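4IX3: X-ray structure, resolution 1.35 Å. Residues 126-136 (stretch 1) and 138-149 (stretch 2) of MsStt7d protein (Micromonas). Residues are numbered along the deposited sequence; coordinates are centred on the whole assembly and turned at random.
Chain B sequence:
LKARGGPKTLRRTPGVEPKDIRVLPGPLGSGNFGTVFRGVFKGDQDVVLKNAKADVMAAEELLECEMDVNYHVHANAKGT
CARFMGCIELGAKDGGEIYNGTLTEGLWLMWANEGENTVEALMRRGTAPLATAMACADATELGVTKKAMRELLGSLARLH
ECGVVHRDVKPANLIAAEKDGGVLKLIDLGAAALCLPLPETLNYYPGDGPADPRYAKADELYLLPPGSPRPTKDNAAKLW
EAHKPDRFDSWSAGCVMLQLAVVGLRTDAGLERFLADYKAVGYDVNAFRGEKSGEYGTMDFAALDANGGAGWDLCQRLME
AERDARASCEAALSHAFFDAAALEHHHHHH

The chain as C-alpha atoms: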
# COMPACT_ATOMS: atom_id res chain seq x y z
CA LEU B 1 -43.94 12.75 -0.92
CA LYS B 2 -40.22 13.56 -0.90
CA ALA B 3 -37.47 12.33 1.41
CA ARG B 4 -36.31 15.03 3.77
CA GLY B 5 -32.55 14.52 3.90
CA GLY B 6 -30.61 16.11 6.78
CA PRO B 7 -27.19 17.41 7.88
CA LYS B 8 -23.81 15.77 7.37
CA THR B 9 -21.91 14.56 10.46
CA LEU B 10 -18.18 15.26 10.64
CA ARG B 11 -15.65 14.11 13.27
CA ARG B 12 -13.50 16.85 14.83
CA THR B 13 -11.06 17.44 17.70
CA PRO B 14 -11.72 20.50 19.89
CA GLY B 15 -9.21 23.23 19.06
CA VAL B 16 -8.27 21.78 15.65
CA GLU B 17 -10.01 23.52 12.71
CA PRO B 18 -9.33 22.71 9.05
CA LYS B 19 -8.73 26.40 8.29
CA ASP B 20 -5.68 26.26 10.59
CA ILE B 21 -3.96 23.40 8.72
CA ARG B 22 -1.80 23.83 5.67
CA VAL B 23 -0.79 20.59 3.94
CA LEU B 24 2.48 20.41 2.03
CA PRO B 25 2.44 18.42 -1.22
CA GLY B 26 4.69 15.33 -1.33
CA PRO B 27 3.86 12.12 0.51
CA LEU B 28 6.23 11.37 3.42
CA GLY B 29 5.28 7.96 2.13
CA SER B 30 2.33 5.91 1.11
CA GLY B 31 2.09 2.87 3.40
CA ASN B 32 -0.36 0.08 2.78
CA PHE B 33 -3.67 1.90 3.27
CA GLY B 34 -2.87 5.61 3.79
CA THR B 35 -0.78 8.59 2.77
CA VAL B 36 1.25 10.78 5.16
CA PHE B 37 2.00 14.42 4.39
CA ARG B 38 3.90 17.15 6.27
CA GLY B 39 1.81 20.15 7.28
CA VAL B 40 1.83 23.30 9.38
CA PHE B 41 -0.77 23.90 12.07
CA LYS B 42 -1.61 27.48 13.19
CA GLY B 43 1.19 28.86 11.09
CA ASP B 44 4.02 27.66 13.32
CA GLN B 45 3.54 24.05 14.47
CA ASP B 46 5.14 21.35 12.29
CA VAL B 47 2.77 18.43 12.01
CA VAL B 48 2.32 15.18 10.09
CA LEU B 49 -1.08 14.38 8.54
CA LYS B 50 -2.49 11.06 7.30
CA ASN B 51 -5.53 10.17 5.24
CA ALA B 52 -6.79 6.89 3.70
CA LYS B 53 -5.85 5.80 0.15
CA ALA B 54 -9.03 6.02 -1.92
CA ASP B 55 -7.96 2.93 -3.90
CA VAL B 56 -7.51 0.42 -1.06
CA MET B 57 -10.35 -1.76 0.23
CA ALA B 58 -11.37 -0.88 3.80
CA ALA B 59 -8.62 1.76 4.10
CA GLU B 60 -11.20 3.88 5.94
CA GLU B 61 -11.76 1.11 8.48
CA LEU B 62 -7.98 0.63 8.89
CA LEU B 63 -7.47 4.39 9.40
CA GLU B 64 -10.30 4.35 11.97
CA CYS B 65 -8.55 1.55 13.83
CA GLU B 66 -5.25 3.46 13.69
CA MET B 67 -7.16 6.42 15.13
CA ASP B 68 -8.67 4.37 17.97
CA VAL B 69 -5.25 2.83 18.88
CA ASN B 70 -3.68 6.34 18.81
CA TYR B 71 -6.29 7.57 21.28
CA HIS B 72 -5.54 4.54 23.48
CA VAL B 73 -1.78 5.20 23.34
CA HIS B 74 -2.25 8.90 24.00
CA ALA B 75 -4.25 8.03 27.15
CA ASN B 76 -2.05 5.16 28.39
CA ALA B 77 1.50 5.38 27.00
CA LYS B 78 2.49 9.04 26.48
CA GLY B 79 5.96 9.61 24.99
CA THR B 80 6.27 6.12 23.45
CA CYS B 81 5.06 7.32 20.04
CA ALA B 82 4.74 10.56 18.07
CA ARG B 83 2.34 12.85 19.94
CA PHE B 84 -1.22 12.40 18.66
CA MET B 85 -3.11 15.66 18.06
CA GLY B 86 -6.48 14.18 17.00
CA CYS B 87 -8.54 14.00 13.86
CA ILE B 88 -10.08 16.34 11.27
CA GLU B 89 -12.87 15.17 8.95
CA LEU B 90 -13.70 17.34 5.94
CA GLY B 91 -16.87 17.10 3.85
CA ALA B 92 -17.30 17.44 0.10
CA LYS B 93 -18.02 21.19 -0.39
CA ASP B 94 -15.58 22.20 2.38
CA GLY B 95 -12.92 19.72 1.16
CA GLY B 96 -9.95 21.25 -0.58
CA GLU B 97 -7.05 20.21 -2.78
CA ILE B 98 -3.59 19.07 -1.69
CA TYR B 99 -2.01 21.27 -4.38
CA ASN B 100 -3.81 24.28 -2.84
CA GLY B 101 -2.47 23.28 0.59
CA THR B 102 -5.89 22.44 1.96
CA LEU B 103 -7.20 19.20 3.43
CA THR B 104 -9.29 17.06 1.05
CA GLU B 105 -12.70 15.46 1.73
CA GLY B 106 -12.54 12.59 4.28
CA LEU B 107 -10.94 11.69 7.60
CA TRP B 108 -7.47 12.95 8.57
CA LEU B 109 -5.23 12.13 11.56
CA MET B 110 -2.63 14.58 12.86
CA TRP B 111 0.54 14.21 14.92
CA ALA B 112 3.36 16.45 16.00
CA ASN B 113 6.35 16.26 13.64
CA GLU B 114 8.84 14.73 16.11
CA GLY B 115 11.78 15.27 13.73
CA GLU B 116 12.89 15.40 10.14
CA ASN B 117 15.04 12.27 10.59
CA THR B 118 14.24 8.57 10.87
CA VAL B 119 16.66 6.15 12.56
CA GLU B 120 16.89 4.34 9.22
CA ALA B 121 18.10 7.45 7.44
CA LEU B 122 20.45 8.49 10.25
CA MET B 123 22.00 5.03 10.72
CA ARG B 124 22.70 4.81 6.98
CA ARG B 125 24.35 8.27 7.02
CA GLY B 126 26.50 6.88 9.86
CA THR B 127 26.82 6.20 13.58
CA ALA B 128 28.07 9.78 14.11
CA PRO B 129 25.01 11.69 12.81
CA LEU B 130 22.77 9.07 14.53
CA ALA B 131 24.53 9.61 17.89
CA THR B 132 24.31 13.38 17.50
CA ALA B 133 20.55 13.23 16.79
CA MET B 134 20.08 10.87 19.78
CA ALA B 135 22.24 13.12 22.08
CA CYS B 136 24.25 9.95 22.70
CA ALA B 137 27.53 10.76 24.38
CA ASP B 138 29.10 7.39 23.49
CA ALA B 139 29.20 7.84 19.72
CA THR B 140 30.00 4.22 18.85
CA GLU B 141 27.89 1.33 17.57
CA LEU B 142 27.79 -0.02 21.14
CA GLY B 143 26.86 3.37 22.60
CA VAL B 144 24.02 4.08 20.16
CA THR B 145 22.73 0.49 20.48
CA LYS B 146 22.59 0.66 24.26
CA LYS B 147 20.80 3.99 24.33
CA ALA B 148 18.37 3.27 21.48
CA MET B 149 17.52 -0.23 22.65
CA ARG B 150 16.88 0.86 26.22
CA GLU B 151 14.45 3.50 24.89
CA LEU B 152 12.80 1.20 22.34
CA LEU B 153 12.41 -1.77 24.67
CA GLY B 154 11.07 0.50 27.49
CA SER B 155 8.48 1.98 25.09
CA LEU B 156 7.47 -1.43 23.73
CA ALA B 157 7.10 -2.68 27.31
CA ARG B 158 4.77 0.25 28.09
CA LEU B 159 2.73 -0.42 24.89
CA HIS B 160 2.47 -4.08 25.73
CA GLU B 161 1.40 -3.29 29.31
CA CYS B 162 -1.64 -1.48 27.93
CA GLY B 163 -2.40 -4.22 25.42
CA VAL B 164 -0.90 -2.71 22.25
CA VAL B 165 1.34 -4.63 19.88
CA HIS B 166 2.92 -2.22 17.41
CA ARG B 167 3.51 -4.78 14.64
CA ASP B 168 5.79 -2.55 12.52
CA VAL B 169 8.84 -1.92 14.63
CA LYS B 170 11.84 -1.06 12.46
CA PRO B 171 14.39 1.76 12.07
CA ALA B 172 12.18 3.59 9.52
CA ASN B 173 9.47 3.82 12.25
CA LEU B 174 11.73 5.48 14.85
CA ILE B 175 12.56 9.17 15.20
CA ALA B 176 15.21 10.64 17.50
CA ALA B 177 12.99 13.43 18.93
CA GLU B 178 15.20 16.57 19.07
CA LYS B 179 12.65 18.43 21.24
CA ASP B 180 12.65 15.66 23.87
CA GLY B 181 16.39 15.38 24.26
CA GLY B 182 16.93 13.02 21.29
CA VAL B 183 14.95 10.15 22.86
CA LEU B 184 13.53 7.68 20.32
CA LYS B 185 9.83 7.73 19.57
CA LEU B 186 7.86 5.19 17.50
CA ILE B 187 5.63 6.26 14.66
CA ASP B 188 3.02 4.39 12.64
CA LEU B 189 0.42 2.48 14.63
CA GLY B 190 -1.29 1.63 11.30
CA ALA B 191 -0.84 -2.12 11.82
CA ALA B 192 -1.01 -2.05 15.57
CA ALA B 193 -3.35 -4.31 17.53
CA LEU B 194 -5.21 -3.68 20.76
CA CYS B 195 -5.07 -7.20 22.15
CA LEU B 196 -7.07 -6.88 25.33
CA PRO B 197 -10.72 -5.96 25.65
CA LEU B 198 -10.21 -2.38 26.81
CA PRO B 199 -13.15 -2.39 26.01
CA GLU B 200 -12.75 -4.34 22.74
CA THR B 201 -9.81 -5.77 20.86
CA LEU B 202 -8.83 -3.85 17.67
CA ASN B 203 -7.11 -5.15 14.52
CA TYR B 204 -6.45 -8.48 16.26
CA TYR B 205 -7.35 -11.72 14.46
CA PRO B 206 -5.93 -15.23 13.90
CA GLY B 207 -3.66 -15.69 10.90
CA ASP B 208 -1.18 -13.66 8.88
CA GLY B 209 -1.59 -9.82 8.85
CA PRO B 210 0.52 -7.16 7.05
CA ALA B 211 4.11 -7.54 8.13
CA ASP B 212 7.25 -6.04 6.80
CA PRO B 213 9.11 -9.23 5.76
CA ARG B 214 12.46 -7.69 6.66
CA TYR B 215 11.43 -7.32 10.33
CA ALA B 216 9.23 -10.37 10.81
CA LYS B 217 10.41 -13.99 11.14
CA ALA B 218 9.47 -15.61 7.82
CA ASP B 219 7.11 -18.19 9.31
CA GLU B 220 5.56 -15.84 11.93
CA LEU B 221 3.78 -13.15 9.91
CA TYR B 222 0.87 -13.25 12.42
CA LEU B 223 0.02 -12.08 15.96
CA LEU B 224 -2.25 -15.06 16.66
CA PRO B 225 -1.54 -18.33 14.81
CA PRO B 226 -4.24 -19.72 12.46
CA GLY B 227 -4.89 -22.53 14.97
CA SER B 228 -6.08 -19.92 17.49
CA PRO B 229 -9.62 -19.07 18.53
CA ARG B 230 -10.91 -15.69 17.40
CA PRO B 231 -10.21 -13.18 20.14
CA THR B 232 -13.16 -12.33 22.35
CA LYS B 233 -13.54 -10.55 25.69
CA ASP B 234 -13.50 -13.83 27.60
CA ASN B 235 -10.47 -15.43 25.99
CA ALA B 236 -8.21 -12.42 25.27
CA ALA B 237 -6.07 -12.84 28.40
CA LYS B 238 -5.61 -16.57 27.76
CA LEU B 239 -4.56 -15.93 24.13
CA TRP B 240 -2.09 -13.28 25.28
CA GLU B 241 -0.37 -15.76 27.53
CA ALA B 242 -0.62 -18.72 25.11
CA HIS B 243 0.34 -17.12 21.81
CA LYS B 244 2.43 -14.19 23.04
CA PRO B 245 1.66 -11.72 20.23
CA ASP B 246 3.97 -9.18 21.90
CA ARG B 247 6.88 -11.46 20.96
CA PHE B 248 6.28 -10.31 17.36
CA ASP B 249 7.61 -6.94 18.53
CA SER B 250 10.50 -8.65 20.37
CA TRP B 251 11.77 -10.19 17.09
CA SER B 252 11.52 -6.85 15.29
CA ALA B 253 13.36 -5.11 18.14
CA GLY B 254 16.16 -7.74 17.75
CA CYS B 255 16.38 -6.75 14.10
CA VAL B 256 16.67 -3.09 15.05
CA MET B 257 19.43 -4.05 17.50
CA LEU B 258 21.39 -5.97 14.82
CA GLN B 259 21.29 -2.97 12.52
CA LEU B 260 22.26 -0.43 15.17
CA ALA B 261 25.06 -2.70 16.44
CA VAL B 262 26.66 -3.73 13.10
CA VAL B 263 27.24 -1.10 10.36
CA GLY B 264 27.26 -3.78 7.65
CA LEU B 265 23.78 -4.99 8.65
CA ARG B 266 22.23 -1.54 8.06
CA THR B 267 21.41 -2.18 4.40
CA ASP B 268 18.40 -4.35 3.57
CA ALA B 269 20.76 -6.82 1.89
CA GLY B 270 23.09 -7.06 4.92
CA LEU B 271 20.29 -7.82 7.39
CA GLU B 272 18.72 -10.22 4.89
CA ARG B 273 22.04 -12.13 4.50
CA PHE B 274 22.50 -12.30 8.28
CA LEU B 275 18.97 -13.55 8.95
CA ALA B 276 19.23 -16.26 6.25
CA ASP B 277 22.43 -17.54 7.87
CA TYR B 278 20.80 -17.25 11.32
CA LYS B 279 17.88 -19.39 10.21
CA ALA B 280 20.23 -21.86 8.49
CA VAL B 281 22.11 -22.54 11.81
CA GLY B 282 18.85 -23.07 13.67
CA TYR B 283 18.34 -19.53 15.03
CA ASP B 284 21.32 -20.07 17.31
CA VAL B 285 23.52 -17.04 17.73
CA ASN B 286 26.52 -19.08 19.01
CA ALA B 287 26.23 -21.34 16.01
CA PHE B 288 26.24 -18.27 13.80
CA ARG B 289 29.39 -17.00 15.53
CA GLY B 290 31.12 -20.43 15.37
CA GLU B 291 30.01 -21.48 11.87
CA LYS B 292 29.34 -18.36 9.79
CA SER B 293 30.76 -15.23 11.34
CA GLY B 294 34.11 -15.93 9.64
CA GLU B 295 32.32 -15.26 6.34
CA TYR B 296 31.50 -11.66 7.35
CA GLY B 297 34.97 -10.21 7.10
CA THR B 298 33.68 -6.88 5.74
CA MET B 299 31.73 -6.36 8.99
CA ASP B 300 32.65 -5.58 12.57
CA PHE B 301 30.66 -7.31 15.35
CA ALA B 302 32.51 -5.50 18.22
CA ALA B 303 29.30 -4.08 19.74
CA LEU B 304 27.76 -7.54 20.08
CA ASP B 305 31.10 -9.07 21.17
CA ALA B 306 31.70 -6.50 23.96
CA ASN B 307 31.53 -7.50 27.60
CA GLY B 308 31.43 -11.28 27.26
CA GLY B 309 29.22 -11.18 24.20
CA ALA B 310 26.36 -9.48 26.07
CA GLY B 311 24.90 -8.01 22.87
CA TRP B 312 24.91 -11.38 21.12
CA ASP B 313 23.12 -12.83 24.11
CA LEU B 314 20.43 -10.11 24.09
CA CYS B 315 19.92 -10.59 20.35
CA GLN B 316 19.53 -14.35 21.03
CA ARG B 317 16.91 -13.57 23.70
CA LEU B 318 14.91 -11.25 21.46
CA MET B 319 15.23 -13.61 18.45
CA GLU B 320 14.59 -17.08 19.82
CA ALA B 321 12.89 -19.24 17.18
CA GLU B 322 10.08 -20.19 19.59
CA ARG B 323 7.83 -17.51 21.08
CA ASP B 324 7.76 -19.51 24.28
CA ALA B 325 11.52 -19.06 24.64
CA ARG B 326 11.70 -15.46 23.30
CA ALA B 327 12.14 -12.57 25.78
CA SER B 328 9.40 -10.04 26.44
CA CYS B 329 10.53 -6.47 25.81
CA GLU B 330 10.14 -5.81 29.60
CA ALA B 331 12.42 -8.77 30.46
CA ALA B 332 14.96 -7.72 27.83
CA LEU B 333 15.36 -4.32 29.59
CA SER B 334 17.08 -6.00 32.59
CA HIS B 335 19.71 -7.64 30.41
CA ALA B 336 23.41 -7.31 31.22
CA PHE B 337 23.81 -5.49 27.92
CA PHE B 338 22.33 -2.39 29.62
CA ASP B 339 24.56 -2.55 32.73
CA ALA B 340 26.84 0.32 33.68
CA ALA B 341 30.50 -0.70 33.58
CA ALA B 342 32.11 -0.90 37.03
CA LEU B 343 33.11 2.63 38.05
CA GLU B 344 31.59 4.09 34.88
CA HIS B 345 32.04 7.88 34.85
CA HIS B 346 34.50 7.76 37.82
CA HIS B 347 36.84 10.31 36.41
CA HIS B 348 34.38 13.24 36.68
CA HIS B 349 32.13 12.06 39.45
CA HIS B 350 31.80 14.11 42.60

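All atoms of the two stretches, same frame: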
# COMPACT_ATOMS: atom_id res chain seq x y z
N GLY B 126 25.39 7.36 9.03
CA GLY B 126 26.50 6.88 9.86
C GLY B 126 26.15 6.90 11.33
O GLY B 126 25.21 7.56 11.80
N THR B 127 26.96 6.19 12.12
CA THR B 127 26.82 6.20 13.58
C THR B 127 27.01 7.59 14.17
O THR B 127 26.30 7.94 15.13
CB THR B 127 27.80 5.22 14.20
OG1 THR B 127 27.39 3.91 13.78
CG2 THR B 127 27.83 5.33 15.73
N ALA B 128 27.89 8.41 13.62
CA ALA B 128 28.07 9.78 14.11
C ALA B 128 26.83 10.69 14.04
O ALA B 128 26.41 11.20 15.08
CB ALA B 128 29.30 10.46 13.54
N PRO B 129 26.21 10.83 12.86
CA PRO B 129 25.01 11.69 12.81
C PRO B 129 23.86 11.05 13.61
O PRO B 129 23.09 11.79 14.25
CB PRO B 129 24.67 11.77 11.32
CG PRO B 129 25.44 10.69 10.67
CD PRO B 129 26.70 10.52 11.50
N LEU B 130 23.79 9.72 13.72
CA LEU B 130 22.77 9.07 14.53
C LEU B 130 22.97 9.43 16.02
O LEU B 130 22.03 9.87 16.69
CB LEU B 130 22.79 7.55 14.28
CG LEU B 130 21.89 6.73 15.22
CD1 LEU B 130 20.44 7.11 15.05
CD2 LEU B 130 22.17 5.22 15.00
N ALA B 131 24.20 9.28 16.51
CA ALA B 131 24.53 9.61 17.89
C ALA B 131 24.25 11.07 18.20
O ALA B 131 23.71 11.37 19.25
CB ALA B 131 25.98 9.31 18.15
N THR B 132 24.58 11.97 17.27
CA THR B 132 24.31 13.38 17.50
C THR B 132 22.81 13.62 17.65
O THR B 132 22.35 14.32 18.58
CB THR B 132 24.87 14.18 16.32
OG1 THR B 132 26.30 14.09 16.38
CG2 THR B 132 24.44 15.62 16.46
N ALA B 133 22.03 13.03 16.74
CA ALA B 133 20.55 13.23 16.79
C ALA B 133 19.95 12.62 18.07
O ALA B 133 18.99 13.15 18.63
CB ALA B 133 19.90 12.63 15.55
N MET B 134 20.54 11.51 18.56
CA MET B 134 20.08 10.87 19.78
C MET B 134 20.67 11.52 21.07
O MET B 134 20.33 11.08 22.17
CB MET B 134 20.57 9.44 19.79
CG MET B 134 19.88 8.51 18.77
SD MET B 134 20.61 6.87 18.65
CE MET B 134 20.60 6.36 20.38
N ALA B 135 21.51 12.54 20.93
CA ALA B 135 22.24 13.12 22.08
C ALA B 135 22.95 12.00 22.87
O ALA B 135 22.90 11.92 24.11
CB ALA B 135 21.31 13.96 22.96
N CYS B 136 23.58 11.11 22.10
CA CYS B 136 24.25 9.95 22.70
C CYS B 136 25.71 10.22 22.88
O CYS B 136 26.43 10.29 21.88
CB CYS B 136 24.02 8.75 21.78
SG CYS B 136 24.53 7.15 22.48
N ASP B 138 28.24 8.46 24.00
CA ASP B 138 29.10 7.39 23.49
C ASP B 138 28.74 7.14 22.04
O ASP B 138 27.81 6.38 21.74
CB ASP B 138 28.93 6.17 24.40
CG ASP B 138 29.66 4.92 23.90
OD1 ASP B 138 30.42 5.00 22.91
OD2 ASP B 138 29.43 3.82 24.47
N ALA B 139 29.47 7.83 21.15
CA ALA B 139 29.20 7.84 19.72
C ALA B 139 29.89 6.68 19.01
O ALA B 139 30.73 6.87 18.13
CB ALA B 139 29.63 9.17 19.11
N THR B 140 29.50 5.48 19.41
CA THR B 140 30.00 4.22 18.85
C THR B 140 28.80 3.32 18.57
O THR B 140 27.70 3.57 19.07
CB THR B 140 30.97 3.47 19.80
OG1 THR B 140 30.29 3.12 21.02
CG2 THR B 140 32.18 4.31 20.12
N GLU B 141 29.00 2.25 17.80
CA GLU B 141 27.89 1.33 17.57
C GLU B 141 27.35 0.84 18.92
O GLU B 141 26.12 0.82 19.14
CB GLU B 141 28.24 0.15 16.68
CG GLU B 141 28.32 0.51 15.21
CD GLU B 141 29.56 1.30 14.83
OE1 GLU B 141 30.70 0.89 15.17
OE2 GLU B 141 29.41 2.39 14.26
N LEU B 142 28.25 0.47 19.85
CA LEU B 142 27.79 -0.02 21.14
C LEU B 142 26.98 1.05 21.88
O LEU B 142 25.91 0.77 22.44
CB LEU B 142 28.97 -0.47 22.00
CG LEU B 142 28.65 -1.01 23.40
CD1 LEU B 142 27.67 -2.16 23.35
CD2 LEU B 142 29.95 -1.52 24.05
N GLY B 143 27.50 2.27 21.90
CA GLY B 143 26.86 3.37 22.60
C GLY B 143 25.46 3.67 22.08
O GLY B 143 24.50 3.75 22.87
N VAL B 144 25.32 3.76 20.75
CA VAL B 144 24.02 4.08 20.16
C VAL B 144 23.08 2.89 20.35
O VAL B 144 21.87 3.07 20.59
CB VAL B 144 24.06 4.56 18.70
CG1 VAL B 144 24.84 5.85 18.60
CG2 VAL B 144 24.49 3.48 17.72
N THR B 145 23.58 1.65 20.26
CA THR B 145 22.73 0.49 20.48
C THR B 145 22.18 0.45 21.90
O THR B 145 21.01 0.17 22.13
CB THR B 145 23.44 -0.83 20.08
OG1 THR B 145 23.89 -0.68 18.72
CG2 THR B 145 22.50 -2.04 20.21
N LYS B 146 23.05 0.67 22.87
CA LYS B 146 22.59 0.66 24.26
C LYS B 146 21.50 1.71 24.53
O LYS B 146 20.45 1.40 25.11
CB LYS B 146 23.81 0.92 25.14
CG LYS B 146 24.73 -0.27 25.28
CD LYS B 146 25.89 -0.03 26.24
CE LYS B 146 25.34 0.71 27.45
NZ LYS B 146 25.75 0.31 28.85
N LYS B 147 21.76 2.92 24.06
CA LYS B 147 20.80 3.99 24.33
C LYS B 147 19.48 3.76 23.60
O LYS B 147 18.39 3.88 24.16
CB LYS B 147 21.39 5.35 24.01
CG LYS B 147 20.48 6.52 24.38
CD LYS B 147 21.13 7.87 24.05
CE LYS B 147 20.50 9.09 24.72
NZ LYS B 147 19.12 9.31 24.19
N ALA B 148 19.57 3.46 22.30
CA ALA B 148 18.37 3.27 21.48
C ALA B 148 17.58 2.08 21.96
O ALA B 148 16.35 2.13 22.01
CB ALA B 148 18.75 3.06 20.02
N MET B 149 18.24 0.95 22.24
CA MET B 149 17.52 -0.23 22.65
C MET B 149 16.86 -0.05 24.01
O MET B 149 15.77 -0.59 24.24
CB MET B 149 18.39 -1.50 22.56
CG MET B 149 18.76 -1.94 21.15
SD MET B 149 17.34 -2.23 20.05
CE MET B 149 16.59 -3.60 20.92

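How does the chain bring the two stretches together? Helix 127-133 ends in a Schellman turn at Ala135, whose positive phi accompanies two bonds back into the last turn, Cys136 N to Ala131 O (2.9 Å) and Ala135 N to Thr132 O (3.1 Å). The chain then folds back past Ala131 and enters helix 141-149, capped where Thr140 OG1 accepts from Gly143 N at 3.0 Å. The two helices run in roughly the same direction, 38° apart, with their axes 10.1 Å from each other at closest approach.

What does Cys136 meet? It has the most surface covered, and its CA-to-CB bond points toward the second stretch. The sulfur therefore lies on the helix backbone, SG 3.4 Å from Gly143 O, and against an apolar methyl, 4.1 Å from Val144 CG1, while Cys136 CB packs on the aliphatic part of Lys147, 3.8 Å from its CD. Gly143 has no side chain; a CB there would point toward the first stretch but run into Asp138 O of its own stretch, 1.9 Å away.

Why is Thr127 so well held? Its CB points toward the second stretch, and OG1 donates a hydrogen bond to Glu141 OE2 at 2.6 Å. The glutamate leaves its backbone sideways, but its end comes nearer and reaches the hydroxyl. The threonine methyl is used as well: CG2 packs 3.6 Å from Thr140 C and 4.2 Å from Val144 CG1.

What fills the space between the helices? Val144 does, with CG1 3.7 Å from Ala131 CB and CG2 4.0 Å from Leu130 CD2. The small Ala131 side chain also touches Ala139, CB to CB at 3.8 Å, where the backbones come close. Farther along, Met134 sets its CE 3.8 Å from Ala148 CB, an apolar contact beside the polar one made by its own carbonyl: Lys147 NZ donates to Met134 O at 2.9 Å, placing the lysine's charge against the turn that ends the first helix.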